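Local coordinates for protein GH3 beta-N-acetylglucosaminidase (Paenibacillaceae, PDB 6K5J) that hydrolyses terminal beta-linked N-acetylglucosamine residues as a family 3 glycoside hydrolase, probably from chitin-derived oligosaccharides, at residues D327-V330 with G331-L334; A335-R339 with R340-A344; E469-A472 with A473-D476. All coordinates share one frame; numbering follows the deposited sequence.

Interactions 1 and 2 follow one another along helix 323-339, their centres about 13 Å apart: 327-334 is continuous helix, and 335-344 is the place where that helix stops. Both are partly buried, with apolar side chains turned into the protein and arginines paired with acidic residues. Interaction 3 lies across the molecule, its centre about 61 Å from that of interaction 1. It is a surface contact at the end of helix 462-472, beside the mixed sheet. The bonding follows the place: regular i to i-4 bonds in interaction 1, a Schellman ending in interaction 2, and short backbone bonds that reach back three residues in interaction 3, beside alanines and a lysine.

Interaction 1: residues D327-V330 with G331-L334; sequences DRSV and GRLL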
ATOM      1  N   ASP A 327     -15.881 -16.781  20.400  1.00 24.35           N
ATOM      2  CA  ASP A 327     -16.989 -16.991  19.467  1.00 27.28           C
ATOM      3  C   ASP A 327     -17.382 -15.700  18.761  1.00 21.89           C
ATOM      4  O   ASP A 327     -17.831 -15.740  17.614  1.00 24.45           O
ATOM      5  CB  ASP A 327     -18.220 -17.554  20.188  1.00 27.55           C
ATOM      6  CG  ASP A 327     -18.035 -18.983  20.671  1.00 32.34           C
ATOM      7  OD1 ASP A 327     -17.208 -19.723  20.101  1.00 27.59           O
ATOM      8  OD2 ASP A 327     -18.751 -19.372  21.621  1.00 31.75           O
ATOM      9  N   ARG A 328     -17.280 -14.561  19.451  1.00 21.72           N
ATOM     10  CA  ARG A 328     -17.605 -13.278  18.835  1.00 25.47           C
ATOM     11  C   ARG A 328     -16.754 -13.037  17.589  1.00 24.64           C
ATOM     12  O   ARG A 328     -17.285 -12.720  16.519  1.00 23.57           O
ATOM     13  CB  ARG A 328     -17.421 -12.151  19.855  1.00 28.00           C
ATOM     14  CG  ARG A 328     -18.136 -10.852  19.524  1.00 29.89           C
ATOM     15  CD  ARG A 328     -17.611  -9.700  20.391  1.00 33.71           C
ATOM     16  NE  ARG A 328     -17.680 -10.037  21.812  1.00 33.95           N
ATOM     17  CZ  ARG A 328     -16.991  -9.416  22.764  1.00 33.42           C
ATOM     18  NH1 ARG A 328     -16.189  -8.411  22.453  1.00 32.06           N
ATOM     19  NH2 ARG A 328     -17.101  -9.804  24.031  1.00 33.79           N
ATOM     20  N   SER A 329     -15.428 -13.197  17.709  1.00 22.34           N
ATOM     21  CA  SER A 329     -14.552 -13.008  16.548  1.00 22.23           C
ATOM     22  C   SER A 329     -14.768 -14.083  15.499  1.00 20.36           C
ATOM     23  O   SER A 329     -14.784 -13.790  14.299  1.00 21.21           O
ATOM     24  CB  SER A 329     -13.079 -12.989  16.966  1.00 18.31           C
ATOM     25  OG  SER A 329     -12.777 -11.835  17.726  1.00 20.65           O
ATOM     26  N   VAL A 330     -14.892 -15.341  15.920  1.00 21.23           N
ATOM     27  CA  VAL A 330     -15.139 -16.414  14.956  1.00 19.99           C
ATOM     28  C   VAL A 330     -16.393 -16.120  14.145  1.00 22.08           C
ATOM     29  O   VAL A 330     -16.426 -16.327  12.927  1.00 21.30           O
ATOM     30  CB  VAL A 330     -15.238 -17.773  15.680  1.00 21.82           C
ATOM     31  CG1 VAL A 330     -15.801 -18.844  14.743  1.00 24.89           C
ATOM     32  CG2 VAL A 330     -13.867 -18.190  16.212  1.00 22.15           C
ATOM     33  N   GLY A 331     -17.442 -15.614  14.802  1.00 22.76           N
ATOM     34  CA  GLY A 331     -18.668 -15.306  14.085  1.00 23.46           C
ATOM     35  C   GLY A 331     -18.472 -14.247  13.018  1.00 21.82           C
ATOM     36  O   GLY A 331     -19.005 -14.361  11.910  1.00 19.69           O
ATOM     37  N   ARG A 332     -17.701 -13.207  13.331  1.00 20.52           N
ATOM     38  CA  ARG A 332     -17.446 -12.164  12.342  1.00 22.47           C
ATOM     39  C   ARG A 332     -16.627 -12.697  11.174  1.00 20.68           C
ATOM     40  O   ARG A 332     -16.899 -12.359  10.017  1.00 20.13           O
ATOM     41  CB  ARG A 332     -16.734 -10.984  12.997  1.00 19.07           C
ATOM     42  CG  ARG A 332     -17.499 -10.332  14.132  1.00 23.98           C
ATOM     43  CD  ARG A 332     -16.679  -9.178  14.678  1.00 22.02           C
ATOM     44  NE  ARG A 332     -17.356  -8.402  15.711  1.00 25.48           N
ATOM     45  CZ  ARG A 332     -16.929  -8.269  16.968  1.00 31.91           C
ATOM     46  NH1 ARG A 332     -15.809  -8.866  17.378  1.00 27.45           N
ATOM     47  NH2 ARG A 332     -17.616  -7.510  17.818  1.00 26.38           N
ATOM     48  N   LEU A 333     -15.628 -13.545  11.454  1.00 17.67           N
ATOM     49  CA  LEU A 333     -14.804 -14.095  10.378  1.00 19.11           C
ATOM     50  C   LEU A 333     -15.596 -15.059   9.497  1.00 22.40           C
ATOM     51  O   LEU A 333     -15.489 -15.018   8.267  1.00 19.48           O
ATOM     52  CB  LEU A 333     -13.562 -14.774  10.964  1.00 19.58           C
ATOM     53  CG  LEU A 333     -12.611 -13.765  11.602  1.00 19.91           C
ATOM     54  CD1 LEU A 333     -11.747 -14.423  12.691  1.00 21.44           C
ATOM     55  CD2 LEU A 333     -11.761 -13.092  10.522  1.00 17.49           C
ATOM     56  N   LEU A 334     -16.410 -15.924  10.102  1.00 20.18           N
ATOM     57  CA  LEU A 334     -17.221 -16.835   9.299  1.00 20.72           C
ATOM     58  C   LEU A 334     -18.246 -16.079   8.451  1.00 20.28           C
ATOM     59  O   LEU A 334     -18.538 -16.484   7.320  1.00 22.95           O
ATOM     60  CB  LEU A 334     -17.905 -17.854  10.214  1.00 22.32           C
ATOM     61  CG  LEU A 334     -16.991 -18.839  10.949  1.00 24.13           C
ATOM     62  CD1 LEU A 334     -17.796 -19.857  11.740  1.00 27.37           C
ATOM     63  CD2 LEU A 334     -16.059 -19.560   9.988  1.00 26.38           C
TER
HETATM   64  O   HOH W   1     -14.384  -7.349  19.670  1.00 30.66           O
HETATM   65  O   HOH W   2     -17.153  -6.339  20.511  1.00 34.55           O
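R328 and R332 stand one turn apart on helix 323-339 and run side by side in the same direction, while V330 and L334 form a similar pair on another side of the helix. The apolar pair is the dry, tightly packed part. CG1 of V330 meets CD1 of L334 at 3.7 Å, and CG of L334 also lies against V330 O. V330 lies on K16 and L334 on Q19 of helix 13-19, where branched aliphatic side chains fill in between the helices without polar atoms to satisfy. L333 and S329 face L20, and the S329 hydroxyl, small enough for this buried position, bonds to D294. Four backbone bonds run beneath, the straightest from L334 N to V330 O (2.9 Å, 169° at the hydrogen).

The arginine side is hydrated instead. R328 CG lies over one face of the R332 guanidinium, toward its rim, and R328 CD comes 3.4 Å from R332 NH2. The two guanidinium planes stand nearly perpendicular, at 86°. Because the R328 chain bends at chi3 (-54°), its own guanidinium turns off from its neighbour. One water accepts from R332 NH2 at 3.0 Å and, weakly, from R328 NH1; a second water also links the pair. R332 reaches D262 and D294, whereas R328 pairs with E324 and E252. A leucine in place of R332 would probably leave D262 without its salt-bridge mate and the R328 methylenes without their flat cover. With carboxylates supplying the countercharge, the like charges of the two arginines are probably offset, so that their carbon chains can pack together.

Interaction 2: residues A335-R339 with R340-A344; sequences ALKQR and RAVDA
The backbone leaves the helix between 335-339 and 340-344 in three steps. R340 N still bonds to L336 O at 3.0 Å, as in a regular helix, although R340 is the first residue to leave helical angles. A341 then turns to positive phi (44°), and its N bonds back only three residues, to Q338 O at 3.1 Å, approaching from above the carbonyl plane. Glycine is commonest at such a phi; alanine, with its small side chain, tolerates it here, its CB pointing away from the helix. V342 N reaches back five residues to K337 O at 3.2 Å, almost straight. A type I turn from A341 to A344 carries the chain onward, closed by A344 N on A341 O.

Among the side chains, V342 folds back over the last turn. Its CG2 sits 3.8 Å from K337 CB, and both its methyls come close to K337 O. With chi1 at -55°, CG2 lies between the backbone N and the carbonyl carbon, turned onto the lysine. The K337 chain, extended beyond CG, carries its ammonium to the carbonyl oxygens of P77 and G44 and to the side chain of Q19, which satisfies the buried charge, while V342 also rests on P77. L336 CD1 touches R340 CG at 4.1 Å. The R340 chain is bent at chi2 (-52°), and its guanidinium presents one face to R339 NE; R339 NE and R340 NH2 are 4.3 Å apart. D225 forms salt bridges with both arginines, which is likely to ease the nearness of their charges. R126 donates to the carbonyls of R340 and A341.

The longer bond of V342 N encloses the shorter one of A341 N; with A341 as the C' residue, this is the Schellman motif that ends helix 323-339.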
ATOM      1  N   ALA A 335     -18.794 -14.974   8.975  1.00 19.58           N
ATOM      2  CA  ALA A 335     -19.762 -14.193   8.205  1.00 25.41           C
ATOM      3  C   ALA A 335     -19.106 -13.550   6.990  1.00 23.57           C
ATOM      4  O   ALA A 335     -19.676 -13.554   5.894  1.00 21.94           O
ATOM      5  CB  ALA A 335     -20.413 -13.124   9.087  1.00 25.16           C
ATOM      6  N   LEU A 336     -17.896 -13.006   7.164  1.00 21.90           N
ATOM      7  CA  LEU A 336     -17.161 -12.458   6.030  1.00 21.90           C
ATOM      8  C   LEU A 336     -16.863 -13.543   4.995  1.00 20.87           C
ATOM      9  O   LEU A 336     -17.043 -13.337   3.784  1.00 20.52           O
ATOM     10  CB  LEU A 336     -15.861 -11.810   6.529  1.00 18.89           C
ATOM     11  CG  LEU A 336     -14.957 -11.264   5.416  1.00 22.02           C
ATOM     12  CD1 LEU A 336     -15.715 -10.260   4.575  1.00 19.28           C
ATOM     13  CD2 LEU A 336     -13.687 -10.641   5.997  1.00 19.81           C
ATOM     14  N   LYS A 337     -16.430 -14.712   5.460  1.00 20.77           N
ATOM     15  CA  LYS A 337     -16.067 -15.795   4.552  1.00 21.68           C
ATOM     16  C   LYS A 337     -17.272 -16.272   3.747  1.00 26.41           C
ATOM     17  O   LYS A 337     -17.146 -16.594   2.560  1.00 22.74           O
ATOM     18  CB  LYS A 337     -15.453 -16.950   5.344  1.00 20.70           C
ATOM     19  CG  LYS A 337     -14.012 -16.681   5.803  1.00 19.40           C
ATOM     20  CD  LYS A 337     -13.477 -17.820   6.655  1.00 20.97           C
ATOM     21  CE  LYS A 337     -11.975 -17.644   6.903  1.00 24.15           C
ATOM     22  NZ  LYS A 337     -11.339 -18.849   7.493  1.00 22.46           N
ATOM     23  N   GLN A 338     -18.444 -16.337   4.381  1.00 24.98           N
ATOM     24  CA  GLN A 338     -19.657 -16.669   3.641  1.00 26.69           C
ATOM     25  C   GLN A 338     -20.007 -15.578   2.636  1.00 28.54           C
ATOM     26  O   GLN A 338     -20.414 -15.873   1.505  1.00 29.80           O
ATOM     27  CB  GLN A 338     -20.817 -16.880   4.611  1.00 28.20           C
ATOM     28  CG  GLN A 338     -22.116 -17.220   3.897  1.00 32.63           C
ATOM     29  CD  GLN A 338     -23.317 -17.200   4.813  1.00 46.87           C
ATOM     30  OE1 GLN A 338     -23.185 -17.023   6.027  1.00 49.05           O
ATOM     31  NE2 GLN A 338     -24.505 -17.383   4.236  1.00 52.45           N
ATOM     32  N   ARG A 339     -19.846 -14.314   3.035  1.00 26.76           N
ATOM     33  CA  ARG A 339     -20.278 -13.179   2.221  1.00 31.65           C
ATOM     34  C   ARG A 339     -19.468 -13.051   0.944  1.00 32.86           C
ATOM     35  O   ARG A 339     -19.989 -12.589  -0.081  1.00 37.29           O
ATOM     36  CB  ARG A 339     -20.165 -11.894   3.030  1.00 29.77           C
ATOM     37  CG  ARG A 339     -20.941 -10.737   2.470  1.00 40.20           C
ATOM     38  CD  ARG A 339     -21.298  -9.787   3.582  1.00 41.15           C
ATOM     39  NE  ARG A 339     -20.114  -9.072   4.022  1.00 37.02           N
ATOM     40  CZ  ARG A 339     -19.669  -9.047   5.274  1.00 34.21           C
ATOM     41  NH1 ARG A 339     -20.309  -9.698   6.243  1.00 38.26           N
ATOM     42  NH2 ARG A 339     -18.574  -8.369   5.556  1.00 27.30           N
ATOM     43  N   ARG A 340     -18.198 -13.433   0.983  1.00 29.99           N
ATOM     44  CA  ARG A 340     -17.344 -13.369  -0.187  1.00 32.39           C
ATOM     45  C   ARG A 340     -17.271 -14.703  -0.906  1.00 33.14           C
ATOM     46  O   ARG A 340     -16.433 -14.866  -1.799  1.00 34.06           O
ATOM     47  CB  ARG A 340     -15.944 -12.882   0.209  1.00 32.35           C
ATOM     48  CG  ARG A 340     -15.911 -11.407   0.643  1.00 27.27           C
ATOM     49  CD  ARG A 340     -16.574 -10.480  -0.390  1.00 27.52           C
ATOM     50  NE  ARG A 340     -16.988  -9.218   0.214  1.00 28.54           N
ATOM     51  CZ  ARG A 340     -18.035  -8.504  -0.179  1.00 31.39           C
ATOM     52  NH1 ARG A 340     -18.786  -8.922  -1.189  1.00 36.86           N
ATOM     53  NH2 ARG A 340     -18.342  -7.378   0.446  1.00 30.50           N
ATOM     54  N   ALA A 341     -18.138 -15.655  -0.543  1.00 35.46           N
ATOM     55  CA  ALA A 341     -18.193 -16.977  -1.174  1.00 33.93           C
ATOM     56  C   ALA A 341     -16.792 -17.545  -1.381  1.00 33.64           C
ATOM     57  O   ALA A 341     -16.409 -17.946  -2.485  1.00 32.66           O
ATOM     58  CB  ALA A 341     -18.961 -16.922  -2.498  1.00 36.05           C
ATOM     59  N   VAL A 342     -16.006 -17.553  -0.299  1.00 32.94           N
ATOM     60  CA  VAL A 342     -14.616 -17.981  -0.402  1.00 35.20           C
ATOM     61  C   VAL A 342     -14.489 -19.463  -0.706  1.00 37.56           C
ATOM     62  O   VAL A 342     -13.411 -19.917  -1.102  1.00 35.25           O
ATOM     63  CB  VAL A 342     -13.833 -17.621   0.879  1.00 29.10           C
ATOM     64  CG1 VAL A 342     -13.962 -16.119   1.174  1.00 31.09           C
ATOM     65  CG2 VAL A 342     -14.302 -18.458   2.067  1.00 32.76           C
ATOM     66  N   ASP A 343     -15.564 -20.230  -0.550  1.00 40.41           N
ATOM     67  CA  ASP A 343     -15.538 -21.636  -0.925  1.00 39.82           C
ATOM     68  C   ASP A 343     -15.817 -21.856  -2.411  1.00 45.55           C
ATOM     69  O   ASP A 343     -15.754 -23.001  -2.875  1.00 45.80           O
ATOM     70  CB  ASP A 343     -16.542 -22.423  -0.076  1.00 37.22           C
ATOM     71  CG  ASP A 343     -17.968 -21.906  -0.219  1.00 46.18           C
ATOM     72  OD1 ASP A 343     -18.154 -20.689  -0.443  1.00 48.01           O
ATOM     73  OD2 ASP A 343     -18.908 -22.723  -0.117  1.00 49.03           O
ATOM     74  N   ALA A 344     -16.109 -20.797  -3.164  1.00 42.55           N
ATOM     75  CA  ALA A 344     -16.462 -20.948  -4.569  1.00 47.24           C
ATOM     76  C   ALA A 344     -15.271 -21.451  -5.378  1.00 48.63           C
ATOM     77  O   ALA A 344     -14.115 -21.131  -5.091  1.00 51.05           O
ATOM     78  CB  ALA A 344     -16.957 -19.622  -5.144  1.00 43.39           C
TER

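Interaction 3: residues E469-A472 with A473-D476; sequences EALA and AKPD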
ATOM      1  N   GLU A 469      20.189  19.781  -6.920  1.00 27.68           N
ATOM      2  CA  GLU A 469      20.500  21.185  -6.670  1.00 29.10           C
ATOM      3  C   GLU A 469      21.750  21.628  -7.425  1.00 28.30           C
ATOM      4  O   GLU A 469      21.829  22.779  -7.872  1.00 30.40           O
ATOM      5  CB  GLU A 469      20.660  21.429  -5.165  1.00 29.90           C
ATOM      6  CG  GLU A 469      19.330  21.603  -4.419  1.00 29.95           C
ATOM      7  CD  GLU A 469      18.676  22.950  -4.672  1.00 34.00           C
ATOM      8  OE1 GLU A 469      19.215  23.976  -4.192  1.00 33.78           O
ATOM      9  OE2 GLU A 469      17.625  22.997  -5.353  1.00 31.32           O
ATOM     10  N   ALA A 470      22.720  20.729  -7.595  1.00 31.40           N
ATOM     11  CA  ALA A 470      23.913  21.060  -8.372  1.00 30.37           C
ATOM     12  C   ALA A 470      23.561  21.302  -9.834  1.00 34.91           C
ATOM     13  O   ALA A 470      23.998  22.292 -10.439  1.00 30.79           O
ATOM     14  CB  ALA A 470      24.948  19.940  -8.243  1.00 30.96           C
ATOM     15  N   LEU A 471      22.760  20.406 -10.416  1.00 26.69           N
ATOM     16  CA  LEU A 471      22.329  20.581 -11.797  1.00 28.95           C
ATOM     17  C   LEU A 471      21.508  21.850 -11.953  1.00 29.34           C
ATOM     18  O   LEU A 471      21.579  22.522 -12.990  1.00 30.05           O
ATOM     19  CB  LEU A 471      21.521  19.366 -12.255  1.00 25.68           C
ATOM     20  CG  LEU A 471      22.247  18.029 -12.318  1.00 25.33           C
ATOM     21  CD1 LEU A 471      21.265  16.883 -12.569  1.00 25.36           C
ATOM     22  CD2 LEU A 471      23.293  18.078 -13.428  1.00 28.19           C
ATOM     23  N   ALA A 472      20.717  22.188 -10.935  1.00 26.21           N
ATOM     24  CA  ALA A 472      19.881  23.379 -10.992  1.00 30.62           C
ATOM     25  C   ALA A 472      20.707  24.652 -10.995  1.00 31.65           C
ATOM     26  O   ALA A 472      20.222  25.689 -11.462  1.00 32.96           O
ATOM     27  CB  ALA A 472      18.898  23.400  -9.813  1.00 27.35           C
ATOM     28  N   ALA A 473      21.936  24.596 -10.488  1.00 31.89           N
ATOM     29  CA  ALA A 473      22.814  25.757 -10.439  1.00 34.49           C
ATOM     30  C   ALA A 473      23.666  25.923 -11.695  1.00 40.52           C
ATOM     31  O   ALA A 473      24.343  26.948 -11.833  1.00 41.74           O
ATOM     32  CB  ALA A 473      23.725  25.672  -9.210  1.00 35.96           C
ATOM     33  N   LYS A 474      23.654  24.955 -12.606  1.00 38.81           N
ATOM     34  CA  LYS A 474      24.459  25.055 -13.824  1.00 39.94           C
ATOM     35  C   LYS A 474      23.760  25.944 -14.845  1.00 42.17           C
ATOM     36  O   LYS A 474      22.678  25.588 -15.321  1.00 40.27           O
ATOM     37  CB  LYS A 474      24.712  23.673 -14.410  1.00 34.95           C
ATOM     38  CG  LYS A 474      25.540  22.768 -13.508  1.00 38.21           C
ATOM     39  CD  LYS A 474      25.874  21.441 -14.175  1.00 38.38           C
ATOM     40  CE  LYS A 474      26.625  21.640 -15.482  1.00 43.86           C
ATOM     41  NZ  LYS A 474      27.598  20.540 -15.743  1.00 48.72           N
ATOM     42  N   PRO A 475      24.341  27.088 -15.223  1.00 51.33           N
ATOM     43  CA  PRO A 475      23.640  27.996 -16.148  1.00 47.11           C
ATOM     44  C   PRO A 475      23.514  27.451 -17.559  1.00 44.55           C
ATOM     45  O   PRO A 475      22.709  27.975 -18.338  1.00 46.42           O
ATOM     46  CB  PRO A 475      24.503  29.271 -16.121  1.00 50.32           C
ATOM     47  CG  PRO A 475      25.508  29.064 -15.007  1.00 51.77           C
ATOM     48  CD  PRO A 475      25.679  27.587 -14.872  1.00 49.56           C
ATOM     49  N   ASP A 476      24.279  26.425 -17.913  1.00 40.72           N
ATOM     50  CA  ASP A 476      24.221  25.811 -19.231  1.00 40.76           C
ATOM     51  C   ASP A 476      23.221  24.661 -19.306  1.00 42.80           C
ATOM     52  O   ASP A 476      23.144  23.989 -20.342  1.00 39.84           O
ATOM     53  CB  ASP A 476      25.616  25.303 -19.625  1.00 48.68           C
ATOM     54  CG  ASP A 476      26.302  24.536 -18.492  1.00 53.64           C
ATOM     55  OD1 ASP A 476      26.346  25.060 -17.355  1.00 52.12           O
ATOM     56  OD2 ASP A 476      26.796  23.410 -18.735  1.00 54.39           O
TER
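K474 leans back on the end of helix 462-472, and its side chain can be followed outward from the backbone. CB lies 3.6 Å from L471 O. CG, anti to the carbonyl carbon and beside the backbone N (chi1 -64°), is thereby set 3.5 Å from A470 O. CD comes 4.3 Å from the CD2 methyl of L471, a loose apolar touch. Bends at chi3 and chi4 then lead the tip away from the helix end, and NZ bonds to S445 OG of helix 435-447, with a weaker bond to Q442 O.

Beneath it the backbone contracts into three-residue bonds. A473 N donates to A470 O at 3.1 Å, and K474 N to L471 O at 3.2 Å; both donors lie well above the carbonyl plane. A weak bond from A473 N to E469 O adds to these. The small methyl of A473 fits beside A470 O, while the larger L471 turns inward to I441 and L479.

A lysine suits this exit: its methylenes lie along the helix-end carbonyls, while the ammonium is carried past them to S445 and Q442, so that the charge is met by the neighbouring helix.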